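Putative 2,3,4,5-tetrahydropyridine-2-carboxylate N- succinyltransferase (Campylobacter jejuni, PDB 2RIJ) probably catalyses the succinylation of cyclic tetrahydrodipicolinate by succinyl-CoA, giving N-succinyl-L-2-amino-6-oxopimelate in the lysine branch of amino-acid biosynthesis. Local coordinates at residues Lys24-Phe28 / Ile51-Phe57; Gln45-Ile51 / Tyr142-Leu147; Ser79-Leu85 / Phe124-Phe130; Tyr146-Lys151 / His211-Glu215. All blocks are in the same frame, centred on the assembly; numbering follows the deposited sequence.

Interaction 1 (Lys24-Phe28 / Ile51-Phe57); sequences KPKAF and INYEQNF
Side chains can supplement the backbone bonds of a short antiparallel ladder, as Lys24-Phe28 and Ile51-Phe57 illustrate. Asn52 lies opposite Phe28 in a hydrogen-bonded pair: Phe28 N to Asn52 O and Asn52 N to Phe28 O are both 3.0 Å. The m rotamer of Asn52 carries ND2 to Phe28 O (3.2 Å), while its CB lies over the face of the Phe28 ring, 3.6 Å from the centroid. Tyr53 faces Ala27 in a non-hydrogen-bonded pair, CA to CA 4.4 Å. Glu54 turns the chain with positive phi (50°); its N donates to Lys26 O at 2.7 Å, and a water links its OE2 to Lys26 NZ. Gln55 OE1 accepts from Tyr53 N (2.8 Å). Asn56, again at positive phi, donates from ND2 to Asn52 OD1 (2.7 Å). Phe57 opens helix 57-69, its ring receiving Lys24 CD in a CH-pi contact 4.1 Å from the centroid. On the strand's other edge, two residues, Lys26 and Ala27, match Leu129 of strand 124-129, a classic beta bulge.

Interaction 2 (Gln45-Ile51 / Tyr142-Leu147); sequences QASFALI and YLKLYL
The seating of a helix on a sheet is well illustrated where Tyr142 and Tyr146, four residues apart, both turn toward the strand segment Gln45-Ile51. The strand 45-48 is extended and crosses the helical segment 142-147 at -46°, with axes 9.0 Å apart at closest approach. At Gln45 the CG lies 3.6 Å from Tyr142 OH, while the side-chain amide turns to His211 and Asp34. Ala46 fits against the base of the same tyrosine, CB to CB 3.7 Å, and its backbone N sits over the Tyr142 ring. Ser47 passes its CA within 3.6 Å of Tyr146 OH. Phe48, rotamer m, points at the helix: its N donates to Tyr146 OH at 3.1 Å, and its ring edge meets the Tyr146 face in a T-shaped pair, centroids 5.2 Å apart and planes at 70°. Phe48 CZ also reaches Leu143 CB at 4.1 Å. Ala49 and Leu50 point away from the helix, where both meet Met188 of the second subunit. Ile51 (m, m) turns back to the helix, with CD1 3.8 Å from Leu143 CD1 and 3.6 Å from Tyr146 CB, and CG2 3.6 Å from Leu147 CD2. Tyr146 OH is also bonded to His211 and to Lys191 of the second subunit. The result is helix 138-149 packed across one face of an antiparallel sheet, an alpha+beta arrangement near a subunit interface.

Interaction 3 (Ser79-Leu85 / Phe124-Phe130); sequences SEFVQTL and FSFVCLF
How side chains interlock on the two faces of a regular ladder is well seen where Ser79-Leu85 runs against Phe124-Phe130. The strands are antiparallel at 169°, with axes 4.5 Å apart at closest approach. Phe81-Cys128 and Gln83-Phe126 are hydrogen-bonded pairs, with Phe81 N to Cys128 O and Gln83 N to Phe126 O both 2.9 Å; Glu80-Leu129, Val82-Val127 and Thr84-Ser125 are non-hydrogen-bonded. Phe81, rotamer t, is the main bump on its face. Its ring edge meets that of Phe126, CD2 to CD2 4.0 Å, while in another direction its CB fills against the Phe130 ring, 3.7 Å from CE2. Cys128, directly across, tucks its SG 3.9 Å from the same Phe81 CB. At the end of the ladder Leu85 sets CD1 4.0 Å from Phe124 CB, its N bonded to Phe124 O (2.8 Å). On the opposite face Glu80 CB rests on Leu129 CD2 (4.0 Å), Val82 CG2 meets Val127 CG1 (4.2 Å), and a water bonds both Thr84 OG1 and Ser125 OG. Helix 138-149 packs on this valine face, helix 57-69 touches Gln83, Leu85 and Phe126 from the phenylalanine side, and strand 27-35 pairs with the far edge of 124-129.

Interaction 4 (Tyr146-Lys151 / His211-Glu215); sequences YLLSTK and HIIPE
One apolar plug flanked by two polar links is an economical way to fix a loop to a helix end, and Ile212, Tyr146 and His211 provide the larger part of it here. Segment 146-151 runs from the end of helix 138-149 into the turn after it; 211-215 has no regular structure, its Ile212 being extended (phi -122°, psi 140°). The CA atoms of Thr150 and Ile212 are 7.0 Å apart. Ile212 (m, m) points at the helix and rests on three residues: CG1 on Ser149 CB at 3.7 Å, CD1 on Thr150 CG2 at 3.7 Å, and CD1 on Tyr146 CD2 at 4.0 Å. Tyr146 extends past it to His211, rotamer m, with OH to ND1 a 2.6 Å hydrogen bond whose donor may be either residue; the ring planes stand at 87°. His211 NE2 is held in turn by Gln45, and Lys191 of the second subunit bonds both Tyr146 OH and His211 O. At the other end Lys151 NZ makes a 2.7 Å salt bridge with Glu215 OE2; the other carboxylate oxygen of Glu215, OE1, is hydrogen-bonded to Thr218. Lys151 has positive phi (63°), and Lys151 N returns to Leu148 O at 3.0 Å, while Thr150 N and OG1 bond Tyr146 O at 2.9 and 2.7 Å. This is a helix C-terminus closed by a Schellman motif, tied by a salt bridge to the loop that leads toward strand 219-220.

How the interactions relate
The four contacts show how one sheet, one helix and a loop are tied together. Interactions 1 and 3 meet through strand 124-129, Lys26 N and Ala27 O lying 2.8 Å from Leu129 O and Leu129 N respectively; their centres are 12 Å apart. Helix 138-149 joins interactions 2 and 4, which share Tyr146 and Leu147 and have centres 9 Å apart. Ile51 belongs to both interactions 1 and 2, and Leu143 CD2 packs 3.8 Å from Val127 CG1, bringing interaction 3 to the same helix. Interactions 2 and 4 both reach the second subunit. All four lie away from the predicted active-site glutamate and succinyl-CoA-binding residues; Asn56 of interaction 1 lies near a bound citrate, probably from the crystallisation liquor.

Interaction 1 (Lys24-Phe28 / Ile51-Phe57)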
# COMPACT_ATOMS: atom_id res chain seq x y z
N LYS A 24 -12.30 -62.14 18.60
CA LYS A 24 -12.54 -61.26 19.73
C LYS A 24 -12.98 -59.89 19.21
O LYS A 24 -12.36 -59.33 18.32
CB LYS A 24 -11.27 -61.05 20.54
CG LYS A 24 -10.69 -62.28 21.18
CD LYS A 24 -9.45 -61.86 22.02
CE LYS A 24 -8.80 -63.06 22.67
NZ LYS A 24 -7.82 -62.63 23.73
N PRO A 25 -14.07 -59.36 19.74
CA PRO A 25 -14.43 -57.99 19.36
C PRO A 25 -13.40 -56.96 19.79
O PRO A 25 -12.79 -57.04 20.87
CB PRO A 25 -15.74 -57.72 20.11
CG PRO A 25 -16.21 -58.98 20.63
CD PRO A 25 -15.05 -59.97 20.66
N LYS A 26 -13.22 -55.96 18.93
CA LYS A 26 -12.36 -54.85 19.27
C LYS A 26 -13.09 -53.81 20.13
O LYS A 26 -12.46 -53.10 20.89
CB LYS A 26 -11.83 -54.21 17.99
CG LYS A 26 -11.12 -55.24 17.12
CD LYS A 26 -10.28 -54.62 16.01
CE LYS A 26 -9.34 -55.69 15.35
NZ LYS A 26 -8.71 -56.65 16.34
N ALA A 27 -14.41 -53.71 19.96
CA ALA A 27 -15.26 -52.83 20.76
C ALA A 27 -16.59 -53.50 20.94
O ALA A 27 -17.09 -54.17 20.02
CB ALA A 27 -15.47 -51.50 20.08
N PHE A 28 -17.18 -53.31 22.11
CA PHE A 28 -18.53 -53.80 22.36
C PHE A 28 -19.24 -53.11 23.52
O PHE A 28 -18.63 -52.55 24.45
CB PHE A 28 -18.53 -55.33 22.58
CG PHE A 28 -17.97 -55.78 23.90
CD1 PHE A 28 -16.60 -55.97 24.07
CD2 PHE A 28 -18.82 -56.03 24.99
CE1 PHE A 28 -16.09 -56.38 25.30
CE2 PHE A 28 -18.31 -56.42 26.22
CZ PHE A 28 -16.95 -56.62 26.36
N ILE A 51 -18.77 -48.74 27.64
CA ILE A 51 -18.11 -49.01 26.38
C ILE A 51 -16.85 -49.79 26.67
O ILE A 51 -16.03 -49.41 27.53
CB ILE A 51 -17.69 -47.68 25.66
CG1 ILE A 51 -18.87 -46.76 25.48
CG2 ILE A 51 -16.97 -47.94 24.34
CD1 ILE A 51 -19.91 -47.35 24.50
N ASN A 52 -16.69 -50.87 25.94
CA ASN A 52 -15.52 -51.71 26.06
C ASN A 52 -14.72 -51.52 24.78
O ASN A 52 -15.28 -51.62 23.67
CB ASN A 52 -15.93 -53.17 26.25
CG ASN A 52 -16.66 -53.42 27.55
OD1 ASN A 52 -16.03 -53.60 28.58
ND2 ASN A 52 -17.98 -53.46 27.50
N TYR A 53 -13.45 -51.17 24.91
CA TYR A 53 -12.55 -51.05 23.74
C TYR A 53 -11.30 -51.86 24.02
O TYR A 53 -10.59 -51.56 24.95
CB TYR A 53 -12.17 -49.60 23.44
CG TYR A 53 -11.27 -49.50 22.24
CD1 TYR A 53 -11.76 -49.77 20.96
CD2 TYR A 53 -9.94 -49.21 22.38
CE1 TYR A 53 -10.94 -49.72 19.87
CE2 TYR A 53 -9.10 -49.18 21.27
CZ TYR A 53 -9.62 -49.44 20.04
OH TYR A 53 -8.82 -49.42 18.94
N GLU A 54 -11.06 -52.89 23.23
CA GLU A 54 -9.86 -53.72 23.36
C GLU A 54 -9.63 -54.19 24.81
O GLU A 54 -8.52 -54.14 25.35
CB GLU A 54 -8.63 -53.02 22.73
CG GLU A 54 -8.76 -52.78 21.21
CD GLU A 54 -8.53 -54.03 20.36
OE1 GLU A 54 -8.41 -55.13 20.95
OE2 GLU A 54 -8.45 -53.92 19.12
N GLN A 55 -10.69 -54.72 25.42
CA GLN A 55 -10.69 -55.09 26.82
C GLN A 55 -11.88 -55.99 27.11
O GLN A 55 -12.84 -56.00 26.32
CB GLN A 55 -10.80 -53.84 27.70
CG GLN A 55 -12.13 -53.13 27.57
CD GLN A 55 -12.13 -51.79 28.19
OE1 GLN A 55 -12.69 -50.82 27.63
NE2 GLN A 55 -11.50 -51.69 29.35
N ASN A 56 -11.82 -56.71 28.23
CA ASN A 56 -12.94 -57.51 28.75
C ASN A 56 -13.44 -58.48 27.71
O ASN A 56 -14.64 -58.65 27.52
CB ASN A 56 -14.08 -56.60 29.24
CG ASN A 56 -13.63 -55.66 30.33
OD1 ASN A 56 -12.81 -56.02 31.12
ND2 ASN A 56 -14.13 -54.44 30.33
N PHE A 57 -12.50 -59.17 27.07
CA PHE A 57 -12.83 -60.06 25.96
C PHE A 57 -13.64 -61.27 26.45
O PHE A 57 -14.47 -61.78 25.72
CB PHE A 57 -11.60 -60.52 25.21
CG PHE A 57 -10.79 -59.41 24.60
CD1 PHE A 57 -11.24 -58.74 23.47
CD2 PHE A 57 -9.58 -59.04 25.16
CE1 PHE A 57 -10.51 -57.72 22.92
CE2 PHE A 57 -8.84 -58.01 24.59
CZ PHE A 57 -9.30 -57.37 23.46
O HOH W 1 -13.10 -55.40 23.38
O HOH W 2 -6.90 -55.43 17.67

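Interaction 2 (Gln45-Ile51 / Tyr142-Leu147)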
# COMPACT_ATOMS: atom_id res chain seq x y z
N GLN A 45 -32.03 -43.85 17.97
CA GLN A 45 -30.93 -43.56 18.87
C GLN A 45 -30.55 -44.83 19.64
O GLN A 45 -31.40 -45.69 19.90
CB GLN A 45 -31.32 -42.47 19.88
CG GLN A 45 -30.16 -41.99 20.72
CD GLN A 45 -30.47 -40.80 21.60
OE1 GLN A 45 -29.69 -39.82 21.66
NE2 GLN A 45 -31.59 -40.88 22.33
N ALA A 46 -29.30 -44.89 20.05
CA ALA A 46 -28.78 -45.93 20.91
C ALA A 46 -28.01 -45.29 22.07
O ALA A 46 -27.28 -44.30 21.86
CB ALA A 46 -27.88 -46.84 20.10
N SER A 47 -28.23 -45.77 23.29
CA SER A 47 -27.55 -45.25 24.47
C SER A 47 -26.80 -46.39 25.18
O SER A 47 -27.37 -47.46 25.40
CB SER A 47 -28.55 -44.56 25.41
OG SER A 47 -29.29 -43.54 24.74
N PHE A 48 -25.54 -46.15 25.53
CA PHE A 48 -24.72 -47.08 26.25
C PHE A 48 -24.33 -46.48 27.58
O PHE A 48 -24.03 -45.30 27.65
CB PHE A 48 -23.42 -47.37 25.48
CG PHE A 48 -23.60 -48.02 24.14
CD1 PHE A 48 -23.88 -47.27 23.02
CD2 PHE A 48 -23.37 -49.37 23.99
CE1 PHE A 48 -23.99 -47.82 21.77
CE2 PHE A 48 -23.48 -49.96 22.74
CZ PHE A 48 -23.78 -49.16 21.61
N ALA A 49 -24.23 -47.31 28.62
CA ALA A 49 -23.69 -46.86 29.89
C ALA A 49 -22.28 -47.37 30.13
O ALA A 49 -21.65 -46.96 31.10
CB ALA A 49 -24.61 -47.29 31.05
N LEU A 50 -21.80 -48.26 29.24
CA LEU A 50 -20.47 -48.87 29.35
C LEU A 50 -19.98 -49.19 27.95
O LEU A 50 -20.69 -49.81 27.17
CB LEU A 50 -20.50 -50.18 30.15
CG LEU A 50 -20.69 -50.18 31.66
CD1 LEU A 50 -20.96 -51.63 32.16
CD2 LEU A 50 -19.50 -49.53 32.38
N ILE A 51 -18.77 -48.74 27.64
CA ILE A 51 -18.11 -49.01 26.38
C ILE A 51 -16.85 -49.79 26.67
O ILE A 51 -16.03 -49.41 27.53
CB ILE A 51 -17.69 -47.68 25.66
CG1 ILE A 51 -18.87 -46.76 25.48
CG2 ILE A 51 -16.97 -47.94 24.34
CD1 ILE A 51 -19.91 -47.35 24.50
N TYR A 142 -23.51 -45.47 16.51
CA TYR A 142 -23.55 -44.96 17.90
C TYR A 142 -22.39 -45.49 18.75
O TYR A 142 -21.76 -44.73 19.52
CB TYR A 142 -24.90 -45.21 18.53
CG TYR A 142 -25.89 -44.09 18.34
CD1 TYR A 142 -26.64 -44.00 17.20
CD2 TYR A 142 -25.98 -43.05 19.27
CE1 TYR A 142 -27.51 -42.95 17.00
CE2 TYR A 142 -26.85 -42.00 19.08
CZ TYR A 142 -27.62 -41.97 17.96
OH TYR A 142 -28.50 -40.93 17.74
N LEU A 143 -22.02 -46.77 18.56
CA LEU A 143 -20.85 -47.30 19.26
C LEU A 143 -19.55 -46.52 18.87
O LEU A 143 -18.71 -46.20 19.74
CB LEU A 143 -20.68 -48.78 19.00
CG LEU A 143 -19.51 -49.48 19.70
CD1 LEU A 143 -19.46 -49.23 21.19
CD2 LEU A 143 -19.59 -50.96 19.37
N LYS A 144 -19.37 -46.27 17.58
CA LYS A 144 -18.26 -45.47 17.07
C LYS A 144 -18.26 -44.04 17.67
O LYS A 144 -17.24 -43.57 18.15
CB LYS A 144 -18.31 -45.43 15.54
CG LYS A 144 -17.93 -46.81 14.89
CD LYS A 144 -18.29 -46.90 13.41
CE LYS A 144 -17.74 -48.17 12.76
NZ LYS A 144 -16.29 -48.12 12.56
N LEU A 145 -19.41 -43.39 17.71
CA LEU A 145 -19.47 -42.03 18.28
C LEU A 145 -19.08 -42.05 19.74
O LEU A 145 -18.37 -41.17 20.19
CB LEU A 145 -20.85 -41.42 18.07
CG LEU A 145 -21.22 -41.09 16.61
CD1 LEU A 145 -22.68 -40.61 16.50
CD2 LEU A 145 -20.23 -40.09 15.92
N TYR A 146 -19.57 -43.04 20.49
CA TYR A 146 -19.17 -43.26 21.86
C TYR A 146 -17.71 -43.52 22.02
O TYR A 146 -17.09 -43.02 22.95
CB TYR A 146 -19.99 -44.39 22.51
CG TYR A 146 -21.27 -44.01 23.25
CD1 TYR A 146 -22.49 -43.91 22.60
CD2 TYR A 146 -21.25 -43.73 24.62
CE1 TYR A 146 -23.69 -43.61 23.29
CE2 TYR A 146 -22.41 -43.43 25.31
CZ TYR A 146 -23.64 -43.38 24.65
OH TYR A 146 -24.76 -43.11 25.41
N LEU A 147 -17.11 -44.30 21.12
CA LEU A 147 -15.66 -44.56 21.21
C LEU A 147 -14.85 -43.25 21.15
O LEU A 147 -13.92 -43.05 21.94
CB LEU A 147 -15.19 -45.53 20.12
CG LEU A 147 -15.56 -46.99 20.32
CD1 LEU A 147 -15.27 -47.81 19.00
CD2 LEU A 147 -14.81 -47.57 21.54

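Interaction 3 (Ser79-Leu85 / Phe124-Phe130)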
# COMPACT_ATOMS: atom_id res chain seq x y z
N SER A 79 -17.72 -56.92 9.68
CA SER A 79 -17.02 -55.92 10.48
C SER A 79 -17.68 -55.69 11.84
O SER A 79 -17.08 -55.13 12.76
CB SER A 79 -16.92 -54.57 9.75
OG SER A 79 -18.17 -54.16 9.27
N GLU A 80 -18.93 -56.11 11.97
CA GLU A 80 -19.69 -55.81 13.16
C GLU A 80 -20.77 -56.85 13.35
O GLU A 80 -21.08 -57.61 12.42
CB GLU A 80 -20.33 -54.41 13.02
CG GLU A 80 -21.40 -54.34 11.93
CD GLU A 80 -22.03 -52.97 11.85
OE1 GLU A 80 -21.30 -52.00 11.53
OE2 GLU A 80 -23.26 -52.88 12.06
N PHE A 81 -21.31 -56.89 14.56
CA PHE A 81 -22.43 -57.76 14.91
C PHE A 81 -23.34 -57.02 15.87
O PHE A 81 -22.88 -56.43 16.85
CB PHE A 81 -21.92 -59.13 15.44
CG PHE A 81 -23.00 -59.98 16.06
CD1 PHE A 81 -23.86 -60.73 15.27
CD2 PHE A 81 -23.13 -60.06 17.43
CE1 PHE A 81 -24.85 -61.52 15.85
CE2 PHE A 81 -24.12 -60.85 18.01
CZ PHE A 81 -24.97 -61.59 17.20
N VAL A 82 -24.63 -57.00 15.51
CA VAL A 82 -25.67 -56.35 16.29
C VAL A 82 -26.81 -57.34 16.48
O VAL A 82 -27.26 -57.96 15.52
CB VAL A 82 -26.21 -55.11 15.55
CG1 VAL A 82 -27.31 -54.42 16.32
CG2 VAL A 82 -25.06 -54.12 15.23
N GLN A 83 -27.31 -57.47 17.70
CA GLN A 83 -28.43 -58.38 17.95
C GLN A 83 -29.22 -57.96 19.15
O GLN A 83 -28.65 -57.69 20.20
CB GLN A 83 -27.88 -59.80 18.18
CG GLN A 83 -28.91 -60.92 18.06
CD GLN A 83 -29.27 -61.26 16.61
OE1 GLN A 83 -28.58 -60.89 15.67
NE2 GLN A 83 -30.37 -61.92 16.45
N THR A 84 -30.54 -58.01 19.03
CA THR A 84 -31.48 -57.74 20.13
C THR A 84 -31.32 -58.79 21.19
O THR A 84 -31.24 -59.98 20.87
CB THR A 84 -32.95 -57.77 19.61
OG1 THR A 84 -33.14 -56.70 18.70
CG2 THR A 84 -33.99 -57.66 20.74
N LEU A 85 -31.27 -58.35 22.44
CA LEU A 85 -31.21 -59.23 23.59
C LEU A 85 -32.62 -59.68 24.02
O LEU A 85 -33.56 -58.88 24.09
CB LEU A 85 -30.52 -58.55 24.78
CG LEU A 85 -29.02 -58.36 24.60
CD1 LEU A 85 -28.59 -57.18 25.46
CD2 LEU A 85 -28.27 -59.70 24.97
N PHE A 124 -33.13 -53.62 24.26
CA PHE A 124 -31.70 -53.71 24.43
C PHE A 124 -31.06 -54.56 23.35
O PHE A 124 -31.63 -55.57 22.89
CB PHE A 124 -31.37 -54.29 25.81
CG PHE A 124 -31.98 -53.55 26.94
CD1 PHE A 124 -31.39 -52.41 27.44
CD2 PHE A 124 -33.13 -54.03 27.57
CE1 PHE A 124 -31.96 -51.70 28.53
CE2 PHE A 124 -33.70 -53.34 28.65
CZ PHE A 124 -33.12 -52.19 29.14
N SER A 125 -29.88 -54.14 22.92
CA SER A 125 -29.16 -54.81 21.83
C SER A 125 -27.67 -54.85 22.13
O SER A 125 -27.07 -53.87 22.58
CB SER A 125 -29.36 -54.10 20.49
OG SER A 125 -30.66 -54.30 19.96
N PHE A 126 -27.08 -56.02 21.90
CA PHE A 126 -25.65 -56.17 21.92
C PHE A 126 -25.06 -55.66 20.61
O PHE A 126 -25.58 -55.92 19.51
CB PHE A 126 -25.29 -57.62 22.10
CG PHE A 126 -23.82 -57.88 22.19
CD1 PHE A 126 -23.12 -57.58 23.35
CD2 PHE A 126 -23.14 -58.42 21.11
CE1 PHE A 126 -21.77 -57.86 23.43
CE2 PHE A 126 -21.79 -58.68 21.18
CZ PHE A 126 -21.11 -58.43 22.34
N VAL A 127 -24.00 -54.88 20.73
CA VAL A 127 -23.39 -54.21 19.59
C VAL A 127 -21.90 -54.45 19.72
O VAL A 127 -21.33 -54.16 20.74
CB VAL A 127 -23.69 -52.68 19.60
CG1 VAL A 127 -23.14 -52.00 18.36
CG2 VAL A 127 -25.21 -52.45 19.73
N CYS A 128 -21.29 -55.01 18.68
CA CYS A 128 -19.85 -55.15 18.68
C CYS A 128 -19.21 -54.91 17.32
O CYS A 128 -19.83 -55.12 16.28
CB CYS A 128 -19.41 -56.49 19.30
SG CYS A 128 -19.46 -57.90 18.24
N LEU A 129 -17.96 -54.45 17.37
CA LEU A 129 -17.14 -54.26 16.20
C LEU A 129 -16.04 -55.31 16.19
O LEU A 129 -15.31 -55.46 17.18
CB LEU A 129 -16.51 -52.86 16.18
CG LEU A 129 -17.44 -51.67 16.32
CD1 LEU A 129 -16.63 -50.35 16.27
CD2 LEU A 129 -18.48 -51.71 15.24
N PHE A 130 -15.92 -56.02 15.07
CA PHE A 130 -14.76 -56.95 14.83
C PHE A 130 -13.58 -56.30 14.12
O PHE A 130 -12.44 -56.75 14.26
CB PHE A 130 -15.20 -58.15 14.03
CG PHE A 130 -16.18 -59.02 14.75
CD1 PHE A 130 -15.84 -59.61 15.95
CD2 PHE A 130 -17.44 -59.26 14.23
CE1 PHE A 130 -16.75 -60.40 16.64
CE2 PHE A 130 -18.35 -60.05 14.90
CZ PHE A 130 -18.01 -60.61 16.11
O HOH W 3 -33.38 -54.20 20.56
O HOH W 4 -34.41 -56.32 24.71

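Interaction 4 (Tyr146-Lys151 / His211-Glu215)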
# COMPACT_ATOMS: atom_id res chain seq x y z
N TYR A 146 -19.57 -43.04 20.49
CA TYR A 146 -19.17 -43.26 21.86
C TYR A 146 -17.71 -43.52 22.02
O TYR A 146 -17.09 -43.02 22.95
CB TYR A 146 -19.99 -44.39 22.51
CG TYR A 146 -21.27 -44.01 23.25
CD1 TYR A 146 -22.49 -43.91 22.60
CD2 TYR A 146 -21.25 -43.73 24.62
CE1 TYR A 146 -23.69 -43.61 23.29
CE2 TYR A 146 -22.41 -43.43 25.31
CZ TYR A 146 -23.64 -43.38 24.65
OH TYR A 146 -24.76 -43.11 25.41
N LEU A 147 -17.11 -44.30 21.12
CA LEU A 147 -15.66 -44.56 21.21
C LEU A 147 -14.85 -43.25 21.15
O LEU A 147 -13.92 -43.05 21.94
CB LEU A 147 -15.19 -45.53 20.12
CG LEU A 147 -15.56 -46.99 20.32
CD1 LEU A 147 -15.27 -47.81 19.00
CD2 LEU A 147 -14.81 -47.57 21.54
N LEU A 148 -15.30 -42.33 20.29
CA LEU A 148 -14.71 -40.98 20.16
C LEU A 148 -14.99 -40.12 21.40
O LEU A 148 -14.06 -39.63 22.01
CB LEU A 148 -15.17 -40.30 18.88
CG LEU A 148 -14.62 -40.87 17.56
CD1 LEU A 148 -15.53 -40.49 16.39
CD2 LEU A 148 -13.16 -40.42 17.37
N SER A 149 -16.26 -39.96 21.77
CA SER A 149 -16.62 -39.03 22.86
C SER A 149 -16.17 -39.45 24.27
O SER A 149 -15.92 -38.58 25.11
CB SER A 149 -18.09 -38.68 22.80
OG SER A 149 -18.35 -37.97 21.61
N THR A 150 -16.01 -40.77 24.49
CA THR A 150 -15.46 -41.32 25.73
C THR A 150 -13.93 -41.33 25.69
O THR A 150 -13.30 -41.68 26.66
CB THR A 150 -15.94 -42.78 25.97
OG1 THR A 150 -15.41 -43.65 24.94
CG2 THR A 150 -17.51 -42.89 26.03
N LYS A 151 -13.33 -40.98 24.54
CA LYS A 151 -11.91 -40.93 24.31
C LYS A 151 -11.25 -42.31 24.44
O LYS A 151 -10.07 -42.38 24.75
CB LYS A 151 -11.24 -39.87 25.20
CG LYS A 151 -11.81 -38.48 25.01
CD LYS A 151 -11.01 -37.36 25.72
CE LYS A 151 -11.22 -37.33 27.20
NZ LYS A 151 -12.52 -36.88 27.62
N HIS A 211 -25.32 -38.04 26.29
CA HIS A 211 -24.62 -39.35 26.36
C HIS A 211 -23.38 -39.44 27.26
O HIS A 211 -23.07 -40.52 27.74
CB HIS A 211 -24.22 -39.80 24.94
CG HIS A 211 -25.39 -40.06 24.06
ND1 HIS A 211 -26.04 -41.28 24.02
CD2 HIS A 211 -26.06 -39.24 23.22
CE1 HIS A 211 -27.07 -41.18 23.20
NE2 HIS A 211 -27.12 -39.95 22.71
N ILE A 212 -22.65 -38.33 27.42
CA ILE A 212 -21.32 -38.34 28.03
C ILE A 212 -21.33 -37.43 29.24
O ILE A 212 -21.92 -36.36 29.20
CB ILE A 212 -20.27 -37.84 27.00
CG1 ILE A 212 -20.42 -38.64 25.68
CG2 ILE A 212 -18.79 -37.84 27.59
CD1 ILE A 212 -19.96 -40.09 25.71
N ILE A 213 -20.65 -37.86 30.29
CA ILE A 213 -20.50 -37.11 31.51
C ILE A 213 -19.10 -36.54 31.49
O ILE A 213 -18.12 -37.30 31.55
CB ILE A 213 -20.70 -38.00 32.75
CG1 ILE A 213 -22.09 -38.65 32.74
CG2 ILE A 213 -20.48 -37.17 34.08
CD1 ILE A 213 -22.30 -39.82 33.75
N PRO A 214 -18.97 -35.21 31.42
CA PRO A 214 -17.63 -34.61 31.42
C PRO A 214 -16.85 -34.93 32.71
O PRO A 214 -17.46 -35.26 33.72
CB PRO A 214 -17.93 -33.11 31.40
CG PRO A 214 -19.22 -32.98 30.74
CD PRO A 214 -20.01 -34.15 31.27
N GLU A 215 -15.55 -34.78 32.63
CA GLU A 215 -14.65 -34.84 33.81
C GLU A 215 -15.01 -33.67 34.69
O GLU A 215 -15.68 -32.70 34.27
CB GLU A 215 -13.20 -34.69 33.37
CG GLU A 215 -12.69 -35.84 32.50
CD GLU A 215 -12.88 -35.60 30.99
OE1 GLU A 215 -13.56 -34.62 30.57
OE2 GLU A 215 -12.33 -36.42 30.23